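Local coordinates for protein aminoglycoside 3'-phosphotransferase AphA1-IAB (Acinetobacter baumannii, PDB 4GKH) that phosphorylates kanamycin and related aminoglycosides at the 3'-hydroxyl, using a fold like that of eukaryotic protein kinases, and so confers resistance to these antibiotics, at residues V179-S190 / N260-F271; T196-N204 / I232-F240. One frame throughout, in Å; residues are numbered along the deposited sequence.

Contact 1 (V179-S190 / N260-F271); sequences VWKEMHKLLPFS and NKLQFHLMLDEF. With KAN (kanamycin a), chain M.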
loop_
_atom_site.group_PDB
_atom_site.type_symbol
_atom_site.label_atom_id
_atom_site.label_comp_id
_atom_site.label_asym_id
_atom_site.label_seq_id
_atom_site.Cartn_x
_atom_site.Cartn_y
_atom_site.Cartn_z
ATOM N N VAL A 179 -9.616 -19.090 -7.736
ATOM C CA VAL A 179 -8.688 -17.975 -7.941
ATOM C C VAL A 179 -7.238 -18.472 -7.896
ATOM O O VAL A 179 -6.436 -18.155 -8.778
ATOM C CB VAL A 179 -8.944 -16.832 -6.938
ATOM C CG1 VAL A 179 -7.993 -15.655 -7.177
ATOM C CG2 VAL A 179 -10.404 -16.372 -7.037
ATOM N N TRP A 180 -6.918 -19.292 -6.897
ATOM C CA TRP A 180 -5.582 -19.865 -6.765
ATOM C C TRP A 180 -5.190 -20.696 -8.000
ATOM O O TRP A 180 -4.133 -20.491 -8.579
ATOM C CB TRP A 180 -5.516 -20.712 -5.484
ATOM C CG TRP A 180 -4.212 -21.366 -5.220
ATOM C CD1 TRP A 180 -3.925 -22.700 -5.347
ATOM C CD2 TRP A 180 -3.017 -20.740 -4.746
ATOM N NE1 TRP A 180 -2.617 -22.936 -4.995
ATOM C CE2 TRP A 180 -2.037 -21.750 -4.623
ATOM C CE3 TRP A 180 -2.673 -19.424 -4.426
ATOM C CZ2 TRP A 180 -0.745 -21.484 -4.182
ATOM C CZ3 TRP A 180 -1.374 -19.162 -3.988
ATOM C CH2 TRP A 180 -0.431 -20.182 -3.886
ATOM N N LYS A 181 -6.044 -21.627 -8.408
ATOM C CA LYS A 181 -5.728 -22.486 -9.548
ATOM C C LYS A 181 -5.564 -21.706 -10.851
ATOM O O LYS A 181 -4.631 -21.951 -11.607
ATOM C CB LYS A 181 -6.791 -23.574 -9.734
ATOM C CG LYS A 181 -6.764 -24.650 -8.660
ATOM C CD LYS A 181 -7.624 -25.847 -9.042
ATOM C CE LYS A 181 -6.850 -27.153 -8.916
ATOM N NZ LYS A 181 -6.391 -27.424 -7.524
ATOM N N GLU A 182 -6.483 -20.778 -11.109
ATOM C CA GLU A 182 -6.467 -20.012 -12.351
ATOM C C GLU A 182 -5.238 -19.129 -12.419
ATOM O O GLU A 182 -4.655 -18.937 -13.475
ATOM C CB GLU A 182 -7.727 -19.156 -12.463
ATOM C CG GLU A 182 -8.983 -19.980 -12.681
ATOM C CD GLU A 182 -9.075 -20.502 -14.094
ATOM O OE1 GLU A 182 -9.075 -21.738 -14.281
ATOM O OE2 GLU A 182 -9.144 -19.663 -15.019
HETATM N N MSE A 183 -4.857 -18.588 -11.275
HETATM C CA MSE A 183 -3.706 -17.713 -11.205
HETATM C C MSE A 183 -2.440 -18.439 -11.664
HETATM O O MSE A 183 -1.579 -17.841 -12.297
HETATM C CB MSE A 183 -3.532 -17.176 -9.783
HETATM C CG MSE A 183 -2.385 -16.189 -9.647
HETATM SE SE MSE A 183 -2.272 -15.318 -7.924
HETATM C CE MSE A 183 -2.220 -16.920 -6.796
ATOM N N HIS A 184 -2.322 -19.728 -11.356
ATOM C CA HIS A 184 -1.091 -20.443 -11.700
ATOM C C HIS A 184 -0.945 -20.747 -13.194
ATOM O O HIS A 184 0.153 -21.010 -13.676
ATOM C CB HIS A 184 -0.889 -21.681 -10.815
ATOM C CG HIS A 184 -0.427 -21.338 -9.434
ATOM N ND1 HIS A 184 -1.273 -20.820 -8.477
ATOM C CD2 HIS A 184 0.803 -21.376 -8.867
ATOM C CE1 HIS A 184 -0.589 -20.569 -7.375
ATOM N NE2 HIS A 184 0.673 -20.902 -7.583
ATOM N N LYS A 185 -2.049 -20.654 -13.929
ATOM C CA LYS A 185 -2.014 -20.817 -15.382
ATOM C C LYS A 185 -1.320 -19.678 -16.153
ATOM O O LYS A 185 -0.930 -19.859 -17.306
ATOM C CB LYS A 185 -3.424 -21.081 -15.915
ATOM C CG LYS A 185 -4.025 -22.344 -15.323
ATOM C CD LYS A 185 -5.517 -22.448 -15.565
ATOM C CE LYS A 185 -6.081 -23.690 -14.886
ATOM N NZ LYS A 185 -7.550 -23.826 -15.089
ATOM N N LEU A 186 -1.145 -18.525 -15.513
ATOM C CA LEU A 186 -0.445 -17.395 -16.125
ATOM C C LEU A 186 1.086 -17.507 -16.036
ATOM O O LEU A 186 1.813 -16.942 -16.860
ATOM C CB LEU A 186 -0.897 -16.091 -15.454
ATOM C CG LEU A 186 -2.404 -15.896 -15.254
ATOM C CD1 LEU A 186 -2.669 -14.810 -14.224
ATOM C CD2 LEU A 186 -3.106 -15.566 -16.561
ATOM N N LEU A 187 1.565 -18.225 -15.021
ATOM C CA LEU A 187 3.001 -18.361 -14.749
ATOM C C LEU A 187 3.688 -19.311 -15.743
ATOM O O LEU A 187 3.062 -20.253 -16.233
ATOM C CB LEU A 187 3.220 -18.836 -13.297
ATOM C CG LEU A 187 2.859 -17.840 -12.182
ATOM C CD1 LEU A 187 3.187 -18.384 -10.784
ATOM C CD2 LEU A 187 3.550 -16.490 -12.413
ATOM N N PRO A 188 4.985 -19.087 -16.022
ATOM C CA PRO A 188 5.845 -18.063 -15.416
ATOM C C PRO A 188 6.264 -16.926 -16.348
ATOM O O PRO A 188 6.136 -17.026 -17.565
ATOM C CB PRO A 188 7.078 -18.877 -15.013
ATOM C CG PRO A 188 7.187 -19.931 -16.097
ATOM C CD PRO A 188 5.789 -20.131 -16.685
ATOM N N PHE A 189 6.775 -15.847 -15.756
ATOM C CA PHE A 189 7.369 -14.749 -16.515
ATOM C C PHE A 189 8.642 -14.253 -15.828
ATOM O O PHE A 189 8.827 -14.458 -14.632
ATOM C CB PHE A 189 6.371 -13.600 -16.692
ATOM C CG PHE A 189 5.831 -13.049 -15.400
ATOM C CD1 PHE A 189 6.484 -12.020 -14.739
ATOM C CD2 PHE A 189 4.658 -13.552 -14.851
ATOM C CE1 PHE A 189 5.988 -11.511 -13.555
ATOM C CE2 PHE A 189 4.155 -13.045 -13.668
ATOM C CZ PHE A 189 4.822 -12.025 -13.016
ATOM N N SER A 190 9.525 -13.611 -16.581
ATOM C CA SER A 190 10.729 -13.044 -15.977
ATOM C C SER A 190 10.396 -11.701 -15.348
ATOM O O SER A 190 9.870 -10.814 -16.015
ATOM C CB SER A 190 11.849 -12.891 -17.008
ATOM O OG SER A 190 11.428 -12.076 -18.086
ATOM N N ASN A 260 -0.737 -10.056 -19.239
ATOM C CA ASN A 260 -0.467 -11.219 -18.400
ATOM C C ASN A 260 0.068 -10.831 -17.027
ATOM O O ASN A 260 -0.359 -11.379 -16.006
ATOM C CB ASN A 260 0.501 -12.177 -19.090
ATOM C CG ASN A 260 0.764 -13.426 -18.273
ATOM O OD1 ASN A 260 -0.092 -14.307 -18.173
ATOM N ND2 ASN A 260 1.954 -13.513 -17.685
ATOM N N LYS A 261 1.002 -9.884 -16.991
ATOM C CA LYS A 261 1.552 -9.452 -15.716
ATOM C C LYS A 261 0.531 -8.633 -14.947
ATOM O O LYS A 261 0.458 -8.701 -13.723
ATOM C CB LYS A 261 2.856 -8.656 -15.897
ATOM C CG LYS A 261 4.031 -9.509 -16.350
ATOM C CD LYS A 261 5.362 -8.967 -15.816
ATOM C CE LYS A 261 5.838 -7.748 -16.538
ATOM N NZ LYS A 261 7.269 -7.508 -16.212
ATOM N N LEU A 262 -0.280 -7.872 -15.672
ATOM C CA LEU A 262 -1.337 -7.109 -15.027
ATOM C C LEU A 262 -2.307 -8.072 -14.316
ATOM O O LEU A 262 -2.602 -7.930 -13.118
ATOM C CB LEU A 262 -2.086 -6.285 -16.083
ATOM C CG LEU A 262 -3.195 -5.333 -15.629
ATOM C CD1 LEU A 262 -2.692 -4.408 -14.561
ATOM C CD2 LEU A 262 -3.726 -4.529 -16.822
ATOM N N GLN A 263 -2.772 -9.063 -15.058
ATOM C CA GLN A 263 -3.760 -10.006 -14.546
ATOM C C GLN A 263 -3.178 -10.798 -13.384
ATOM O O GLN A 263 -3.834 -10.982 -12.348
ATOM C CB GLN A 263 -4.197 -10.954 -15.660
ATOM C CG GLN A 263 -5.156 -12.031 -15.210
ATOM C CD GLN A 263 -6.594 -11.556 -15.164
ATOM O OE1 GLN A 263 -6.871 -10.377 -14.926
ATOM N NE2 GLN A 263 -7.523 -12.477 -15.405
ATOM N N PHE A 264 -1.942 -11.260 -13.540
ATOM C CA PHE A 264 -1.305 -11.961 -12.436
ATOM C C PHE A 264 -1.322 -11.166 -11.129
ATOM O O PHE A 264 -1.695 -11.694 -10.082
ATOM C CB PHE A 264 0.124 -12.431 -12.752
ATOM C CG PHE A 264 0.814 -13.019 -11.551
ATOM C CD1 PHE A 264 0.590 -14.342 -11.196
ATOM C CD2 PHE A 264 1.626 -12.226 -10.738
ATOM C CE1 PHE A 264 1.206 -14.890 -10.074
ATOM C CE2 PHE A 264 2.228 -12.765 -9.605
ATOM C CZ PHE A 264 2.014 -14.100 -9.279
ATOM N N HIS A 265 -0.923 -9.903 -11.176
ATOM C CA HIS A 265 -0.815 -9.128 -9.954
ATOM C C HIS A 265 -2.161 -8.746 -9.351
ATOM O O HIS A 265 -2.292 -8.650 -8.127
ATOM C CB HIS A 265 0.098 -7.905 -10.149
ATOM C CG HIS A 265 1.547 -8.266 -10.272
ATOM N ND1 HIS A 265 2.147 -8.537 -11.486
ATOM C CD2 HIS A 265 2.498 -8.470 -9.328
ATOM C CE1 HIS A 265 3.414 -8.857 -11.284
ATOM N NE2 HIS A 265 3.653 -8.823 -9.984
ATOM N N LEU A 266 -3.161 -8.553 -10.209
ATOM C CA LEU A 266 -4.537 -8.340 -9.754
ATOM C C LEU A 266 -5.032 -9.581 -9.015
ATOM O O LEU A 266 -5.653 -9.495 -7.955
ATOM C CB LEU A 266 -5.446 -8.084 -10.951
ATOM C CG LEU A 266 -5.236 -6.732 -11.632
ATOM C CD1 LEU A 266 -6.038 -6.652 -12.921
ATOM C CD2 LEU A 266 -5.637 -5.641 -10.671
HETATM N N MSE A 267 -4.766 -10.740 -9.590
HETATM C CA MSE A 267 -5.212 -11.969 -8.960
HETATM C C MSE A 267 -4.472 -12.196 -7.637
HETATM O O MSE A 267 -5.064 -12.614 -6.643
HETATM C CB MSE A 267 -5.058 -13.147 -9.922
HETATM C CG MSE A 267 -6.002 -13.073 -11.125
HETATM SE SE MSE A 267 -5.854 -14.615 -12.258
HETATM C CE MSE A 267 -7.098 -15.755 -11.319
ATOM N N LEU A 268 -3.188 -11.871 -7.602
ATOM C CA LEU A 268 -2.423 -12.076 -6.366
ATOM C C LEU A 268 -2.958 -11.204 -5.240
ATOM O O LEU A 268 -3.034 -11.633 -4.085
ATOM C CB LEU A 268 -0.934 -11.811 -6.597
ATOM C CG LEU A 268 0.043 -12.045 -5.436
ATOM C CD1 LEU A 268 0.054 -13.511 -5.021
ATOM C CD2 LEU A 268 1.437 -11.603 -5.857
ATOM N N ASP A 269 -3.376 -9.992 -5.578
ATOM C CA ASP A 269 -3.871 -9.079 -4.549
ATOM C C ASP A 269 -5.204 -9.525 -3.945
ATOM O O ASP A 269 -5.565 -9.064 -2.857
ATOM C CB ASP A 269 -3.942 -7.620 -5.049
ATOM C CG ASP A 269 -3.940 -6.601 -3.905
ATOM O OD1 ASP A 269 -3.106 -6.720 -2.990
ATOM O OD2 ASP A 269 -4.766 -5.662 -3.915
ATOM N N GLU A 270 -5.918 -10.426 -4.622
ATOM C CA GLU A 270 -7.164 -10.997 -4.063
ATOM C C GLU A 270 -6.914 -11.698 -2.729
ATOM O O GLU A 270 -7.813 -11.822 -1.883
ATOM C CB GLU A 270 -7.825 -11.981 -5.033
ATOM C CG GLU A 270 -8.225 -11.416 -6.402
ATOM C CD GLU A 270 -9.386 -10.424 -6.349
ATOM O OE1 GLU A 270 -9.480 -9.638 -5.381
ATOM O OE2 GLU A 270 -10.205 -10.417 -7.298
ATOM N N PHE A 271 -5.684 -12.151 -2.543
ATOM C CA PHE A 271 -5.329 -12.967 -1.374
ATOM C C PHE A 271 -4.950 -12.170 -0.122
ATOM O O PHE A 271 -4.755 -12.751 0.964
ATOM C CB PHE A 271 -4.191 -13.935 -1.754
ATOM C CG PHE A 271 -4.624 -15.012 -2.710
ATOM C CD1 PHE A 271 -4.602 -14.792 -4.090
ATOM C CD2 PHE A 271 -5.101 -16.227 -2.233
ATOM C CE1 PHE A 271 -5.027 -15.773 -4.970
ATOM C CE2 PHE A 271 -5.527 -17.220 -3.106
ATOM C CZ PHE A 271 -5.490 -16.996 -4.483
HETATM C C1 KAN M . -8.158 -3.907 0.298
HETATM C C2 KAN M . -7.240 -2.781 0.719
HETATM C C3 KAN M . -5.897 -3.277 1.220
HETATM C C4 KAN M . -6.145 -4.203 2.410
HETATM C C5 KAN M . -7.003 -5.362 1.940
HETATM C C6 KAN M . -7.225 -6.216 3.188
HETATM C C7 KAN M . -9.277 -6.297 -4.283
HETATM C C8 KAN M . -10.043 -5.195 -3.596
HETATM C C9 KAN M . -9.052 -4.417 -2.701
HETATM C C10 KAN M . -8.449 -5.332 -1.612
HETATM C C11 KAN M . -7.654 -6.432 -2.358
HETATM C C12 KAN M . -8.613 -7.218 -3.246
HETATM C C13 KAN M . -11.794 -3.623 -4.311
HETATM C C14 KAN M . -12.582 -3.595 -5.623
HETATM C C15 KAN M . -11.900 -2.849 -6.746
HETATM C C16 KAN M . -11.661 -1.424 -6.297
HETATM C C17 KAN M . -10.778 -1.494 -5.057
HETATM C C18 KAN M . -10.285 -0.108 -4.582
HETATM N N1 KAN M . -8.046 -7.383 2.846
HETATM N N2 KAN M . -7.059 -7.341 -1.363
HETATM N N3 KAN M . -10.276 -7.029 -5.094
HETATM N N4 KAN M . -12.763 -2.829 -7.934
HETATM O O5 KAN M . -8.258 -4.840 1.433
HETATM O O6 KAN M . -7.046 -1.905 -0.406
HETATM O O7 KAN M . -5.128 -2.134 1.621
HETATM O O8 KAN M . -4.905 -4.731 2.898
HETATM O O9 KAN M . -7.524 -4.600 -0.782
HETATM O O10 KAN M . -9.668 -3.220 -2.162
HETATM O O11 KAN M . -10.641 -4.394 -4.645
HETATM O O12 KAN M . -11.445 -2.251 -3.999
HETATM O O13 KAN M . -12.856 -4.963 -5.946
HETATM O O14 KAN M . -10.975 -0.739 -7.338
HETATM O O15 KAN M . -9.309 -0.287 -3.518
#
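The ring of F189 carries K261 on one face, with CG of the lysine 3.9 Å from the ring centroid in a CH-pi contact, while its edge is turned to the face of F264. These two phenyl planes stand 71° apart, an edge-to-face pair with centroids 5.5 Å apart; L186 CD1 sits at the F264 edge. F189 reaches this place with CG between its backbone N and carbonyl carbon (chi1 57°). At the other end of the interface the edge of W180 meets the face of F271 in an offset edge-to-face pair, and W180 has H184 CE1 over a face of its own. H184 is held there by a nearly straight bond from ND1 to W180 O.

Helices 176-184 and 259-269 of the kinase-like fold run close to antiparallel here: the axes of 179-184 and 260-269 approach to 10.0 Å, with N-to-C directions 158° apart. Selenomethionine M183 fills the middle: SE makes oblique Met-aromatic contacts with both F264 and F271, and CE lies 3.5 Å from F271 CE1. M267, also selenomethionine, sends CE back to V179 O at 3.6 Å.

No hydrogen bond crosses between the segments. The K261 amine goes to D225 in a salt bridge. Beyond the packing, D269 O and E270 OE1 each accept a hydrogen bond from a kanamycin amine, N2 and N3 respectively, and E270 OE2 is paired with R171.

Contact 2 (T196-N204 / I232-F240); sequences THGDFSLDN and ILWNCLGEF. With KAN (kanamycin a), chain M.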
loop_
_atom_site.group_PDB
_atom_site.type_symbol
_atom_site.label_atom_id
_atom_site.label_comp_id
_atom_site.label_asym_id
_atom_site.label_seq_id
_atom_site.Cartn_x
_atom_site.Cartn_y
_atom_site.Cartn_z
ATOM N N THR A 196 9.311 -1.756 -4.901
ATOM C CA THR A 196 7.862 -1.556 -4.962
ATOM C C THR A 196 7.281 -1.180 -3.612
ATOM O O THR A 196 7.866 -1.462 -2.558
ATOM C CB THR A 196 7.091 -2.800 -5.482
ATOM O OG1 THR A 196 7.292 -3.893 -4.579
ATOM C CG2 THR A 196 7.549 -3.184 -6.892
ATOM N N HIS A 197 6.116 -0.543 -3.653
ATOM C CA HIS A 197 5.411 -0.145 -2.439
ATOM C C HIS A 197 4.649 -1.345 -1.876
ATOM O O HIS A 197 4.651 -1.606 -0.669
ATOM C CB HIS A 197 4.422 0.976 -2.797
ATOM C CG HIS A 197 3.590 1.440 -1.643
ATOM N ND1 HIS A 197 2.459 0.774 -1.229
ATOM C CD2 HIS A 197 3.711 2.515 -0.832
ATOM C CE1 HIS A 197 1.928 1.406 -0.199
ATOM N NE2 HIS A 197 2.671 2.466 0.065
ATOM N N GLY A 198 3.977 -2.071 -2.761
ATOM C CA GLY A 198 3.226 -3.254 -2.363
ATOM C C GLY A 198 1.723 -3.097 -2.181
ATOM O O GLY A 198 0.988 -4.084 -2.240
ATOM N N ASP A 199 1.273 -1.876 -1.921
ATOM C CA ASP A 199 -0.161 -1.573 -1.873
ATOM C C ASP A 199 -0.395 -0.154 -2.405
ATOM O O ASP A 199 -0.876 0.717 -1.693
ATOM C CB ASP A 199 -0.703 -1.765 -0.437
ATOM C CG ASP A 199 -2.221 -1.808 -0.374
ATOM O OD1 ASP A 199 -2.880 -1.771 -1.436
ATOM O OD2 ASP A 199 -2.756 -1.898 0.752
ATOM N N PHE A 200 -0.016 0.060 -3.668
ATOM C CA PHE A 200 -0.029 1.385 -4.285
ATOM C C PHE A 200 -1.454 1.704 -4.750
ATOM O O PHE A 200 -1.741 1.775 -5.949
ATOM C CB PHE A 200 0.988 1.453 -5.443
ATOM C CG PHE A 200 1.504 2.856 -5.747
ATOM C CD1 PHE A 200 2.571 3.391 -5.036
ATOM C CD2 PHE A 200 0.927 3.625 -6.754
ATOM C CE1 PHE A 200 3.048 4.675 -5.307
ATOM C CE2 PHE A 200 1.414 4.927 -7.045
ATOM C CZ PHE A 200 2.470 5.446 -6.315
ATOM N N SER A 201 -2.344 1.895 -3.782
ATOM C CA SER A 201 -3.736 2.166 -4.074
ATOM C C SER A 201 -4.035 3.648 -3.893
ATOM O O SER A 201 -3.229 4.381 -3.340
ATOM C CB SER A 201 -4.639 1.369 -3.142
ATOM O OG SER A 201 -4.631 1.978 -1.860
ATOM N N LEU A 202 -5.223 4.069 -4.316
ATOM C CA LEU A 202 -5.629 5.459 -4.127
ATOM C C LEU A 202 -5.812 5.848 -2.655
ATOM O O LEU A 202 -5.867 7.029 -2.334
ATOM C CB LEU A 202 -6.917 5.745 -4.892
ATOM C CG LEU A 202 -6.842 5.725 -6.419
ATOM C CD1 LEU A 202 -8.278 5.802 -6.964
ATOM C CD2 LEU A 202 -6.009 6.890 -6.942
ATOM N N ASP A 203 -5.906 4.869 -1.758
ATOM C CA ASP A 203 -6.057 5.190 -0.341
ATOM C C ASP A 203 -4.702 5.455 0.323
ATOM O O ASP A 203 -4.650 5.967 1.441
ATOM C CB ASP A 203 -6.743 4.049 0.414
ATOM C CG ASP A 203 -8.090 3.704 -0.156
ATOM O OD1 ASP A 203 -8.816 4.632 -0.575
ATOM O OD2 ASP A 203 -8.415 2.498 -0.189
ATOM N N ASN A 204 -3.611 5.108 -0.349
ATOM C CA ASN A 204 -2.293 5.147 0.314
ATOM C C ASN A 204 -1.342 6.220 -0.193
ATOM O O ASN A 204 -0.155 6.219 0.149
ATOM C CB ASN A 204 -1.612 3.788 0.221
ATOM C CG ASN A 204 -2.242 2.774 1.139
ATOM O OD1 ASN A 204 -2.837 3.140 2.157
ATOM N ND2 ASN A 204 -2.110 1.494 0.799
ATOM N N ILE A 232 -2.318 -2.585 -8.991
ATOM C CA ILE A 232 -3.213 -2.167 -7.932
ATOM C C ILE A 232 -3.763 -0.772 -8.187
ATOM O O ILE A 232 -4.947 -0.524 -7.976
ATOM C CB ILE A 232 -2.526 -2.284 -6.555
ATOM C CG1 ILE A 232 -2.276 -3.770 -6.255
ATOM C CG2 ILE A 232 -3.366 -1.626 -5.465
ATOM C CD1 ILE A 232 -1.762 -4.057 -4.832
ATOM N N LEU A 233 -2.914 0.137 -8.665
ATOM C CA LEU A 233 -3.390 1.489 -8.942
ATOM C C LEU A 233 -4.337 1.468 -10.143
ATOM O O LEU A 233 -5.361 2.162 -10.168
ATOM C CB LEU A 233 -2.206 2.436 -9.197
ATOM C CG LEU A 233 -2.605 3.899 -9.444
ATOM C CD1 LEU A 233 -3.461 4.418 -8.292
ATOM C CD2 LEU A 233 -1.363 4.779 -9.626
ATOM N N TRP A 234 -3.975 0.689 -11.161
ATOM C CA TRP A 234 -4.807 0.550 -12.364
ATOM C C TRP A 234 -6.204 0.020 -11.993
ATOM O O TRP A 234 -7.236 0.456 -12.528
ATOM C CB TRP A 234 -4.109 -0.385 -13.370
ATOM C CG TRP A 234 -4.830 -0.587 -14.662
ATOM C CD1 TRP A 234 -4.707 0.166 -15.797
ATOM C CD2 TRP A 234 -5.757 -1.632 -14.973
ATOM N NE1 TRP A 234 -5.522 -0.332 -16.784
ATOM C CE2 TRP A 234 -6.179 -1.434 -16.305
ATOM C CE3 TRP A 234 -6.290 -2.700 -14.250
ATOM C CZ2 TRP A 234 -7.101 -2.275 -16.934
ATOM C CZ3 TRP A 234 -7.216 -3.539 -14.879
ATOM C CH2 TRP A 234 -7.604 -3.320 -16.204
ATOM N N ASN A 235 -6.230 -0.918 -11.055
ATOM C CA ASN A 235 -7.499 -1.472 -10.583
ATOM C C ASN A 235 -8.353 -0.371 -9.925
ATOM O O ASN A 235 -9.542 -0.232 -10.234
ATOM C CB ASN A 235 -7.251 -2.640 -9.610
ATOM C CG ASN A 235 -8.509 -3.459 -9.350
ATOM O OD1 ASN A 235 -9.309 -3.687 -10.253
ATOM N ND2 ASN A 235 -8.686 -3.901 -8.118
ATOM N N CYS A 236 -7.731 0.433 -9.063
ATOM C CA CYS A 236 -8.429 1.527 -8.383
ATOM C C CYS A 236 -9.037 2.510 -9.364
ATOM O O CYS A 236 -10.196 2.927 -9.224
ATOM C CB CYS A 236 -7.468 2.289 -7.472
ATOM S SG CYS A 236 -6.997 1.305 -6.029
ATOM N N LEU A 237 -8.238 2.889 -10.353
ATOM C CA LEU A 237 -8.673 3.853 -11.358
ATOM C C LEU A 237 -9.832 3.333 -12.194
ATOM O O LEU A 237 -10.609 4.110 -12.744
ATOM C CB LEU A 237 -7.499 4.257 -12.240
ATOM C CG LEU A 237 -6.417 5.089 -11.550
ATOM C CD1 LEU A 237 -5.209 5.309 -12.471
ATOM C CD2 LEU A 237 -6.999 6.421 -11.105
ATOM N N GLY A 238 -9.963 2.015 -12.286
ATOM C CA GLY A 238 -11.075 1.401 -12.996
ATOM C C GLY A 238 -12.424 1.735 -12.399
ATOM O O GLY A 238 -13.455 1.538 -13.035
ATOM N N GLU A 239 -12.422 2.241 -11.168
ATOM C CA GLU A 239 -13.670 2.686 -10.555
ATOM C C GLU A 239 -14.130 4.014 -11.164
ATOM O O GLU A 239 -15.305 4.375 -11.065
ATOM C CB GLU A 239 -13.533 2.803 -9.027
ATOM C CG GLU A 239 -14.877 2.762 -8.283
ATOM C CD GLU A 239 -14.749 2.786 -6.755
ATOM O OE1 GLU A 239 -15.805 2.839 -6.068
ATOM O OE2 GLU A 239 -13.605 2.751 -6.243
ATOM N N PHE A 240 -13.202 4.728 -11.802
ATOM C CA PHE A 240 -13.470 6.082 -12.275
ATOM C C PHE A 240 -13.550 6.199 -13.799
ATOM O O PHE A 240 -14.465 6.820 -14.324
ATOM C CB PHE A 240 -12.405 7.049 -11.742
ATOM C CG PHE A 240 -12.417 7.191 -10.249
ATOM C CD1 PHE A 240 -11.712 6.308 -9.454
ATOM C CD2 PHE A 240 -13.155 8.199 -9.642
ATOM C CE1 PHE A 240 -11.735 6.428 -8.082
ATOM C CE2 PHE A 240 -13.179 8.327 -8.271
ATOM C CZ PHE A 240 -12.468 7.443 -7.489
HETATM C C1 KAN M . -8.158 -3.907 0.298
HETATM C C2 KAN M . -7.240 -2.781 0.719
HETATM C C3 KAN M . -5.897 -3.277 1.220
HETATM C C4 KAN M . -6.145 -4.203 2.410
HETATM C C5 KAN M . -7.003 -5.362 1.940
HETATM C C6 KAN M . -7.225 -6.216 3.188
HETATM C C7 KAN M . -9.277 -6.297 -4.283
HETATM C C8 KAN M . -10.043 -5.195 -3.596
HETATM C C9 KAN M . -9.052 -4.417 -2.701
HETATM C C10 KAN M . -8.449 -5.332 -1.612
HETATM C C11 KAN M . -7.654 -6.432 -2.358
HETATM C C12 KAN M . -8.613 -7.218 -3.246
HETATM C C13 KAN M . -11.794 -3.623 -4.311
HETATM C C14 KAN M . -12.582 -3.595 -5.623
HETATM C C15 KAN M . -11.900 -2.849 -6.746
HETATM C C16 KAN M . -11.661 -1.424 -6.297
HETATM C C17 KAN M . -10.778 -1.494 -5.057
HETATM C C18 KAN M . -10.285 -0.108 -4.582
HETATM N N1 KAN M . -8.046 -7.383 2.846
HETATM N N2 KAN M . -7.059 -7.341 -1.363
HETATM N N3 KAN M . -10.276 -7.029 -5.094
HETATM N N4 KAN M . -12.763 -2.829 -7.934
HETATM O O5 KAN M . -8.258 -4.840 1.433
HETATM O O6 KAN M . -7.046 -1.905 -0.406
HETATM O O7 KAN M . -5.128 -2.134 1.621
HETATM O O8 KAN M . -4.905 -4.731 2.898
HETATM O O9 KAN M . -7.524 -4.600 -0.782
HETATM O O10 KAN M . -9.668 -3.220 -2.162
HETATM O O11 KAN M . -10.641 -4.394 -4.645
HETATM O O12 KAN M . -11.445 -2.251 -3.999
HETATM O O13 KAN M . -12.856 -4.963 -5.946
HETATM O O14 KAN M . -10.975 -0.739 -7.338
HETATM O O15 KAN M . -9.309 -0.287 -3.518
#
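Segment 196-204 is an irregular loop, with an inverse gamma turn centred on F200 and a type I beta turn from S201 to N204, laid along helix 227-237 so that the CA atoms of S201 and L233 come within 4.9 Å. L202 packs both methyls on 232-240: CD1 touches C236 CB at 3.6 Å and F240 CE1 at 3.7 Å, while CD2 crosses to L233 CD1. L202 and F240 run alongside, oppositely directed. F200 and L233 extend together, flank to flank, and L233 CD2 meets the phenyl ring at its edge, 3.8 Å from CE2. On the catalytic side I232 sets CG2 against F200 O (3.8 Å) and CD1 against G198 O, and S201 CB rests on C236 SG.

Several bonds brace the loop internally. H197 ND1 accepts from D199 N in its ring plane. N204 ND2 gives an almost straight bond (174°) to D199 O, lying in the carbonyl plane, and S201 OG takes D203 N in an ST turn. Others lead outward, D229 holding H197 N and G198 N and I216 O taking H197 NE2; buried L202 N has no partner in the model. The first bond of the D199 side chain leads away from the helix, but with CG anti to the backbone N (chi1 -166°) the carboxylate turns back, OD1 4.1 Å from I232 CG2, while OD2 accepts from kanamycin O7 at 2.5 Å.

The HGDxxxxN sequence from H197 to N204 is the catalytic loop of the aminoglycoside phosphotransferase and protein kinase-like fold, and D199 is the probable proton acceptor for the sugar hydroxyl.

In the fold
Contact 2 lies about 8 Å from the chain centre and is buried; contact 1, about 18 Å out, is only partly so. Their centres are about 17 Å apart, yet helices 227-237 and 259-269 touch directly: D269 CG packs on I232 CD1 at 3.5 Å, and L266 on N235 and W234. Contact 1 joins a helix and the loop that follows it to helix 259-269 through aromatic rings and selenomethionines, whereas contact 2 sets a turn-rich loop on a helix mainly through aliphatic side chains, with F200, F240 and a cysteine sulfur. The aminoglycoside touches contact 1 only at the C-terminal end of 260-271, but contact 2 on both segments, at the catalytic loop and at N235 and C236.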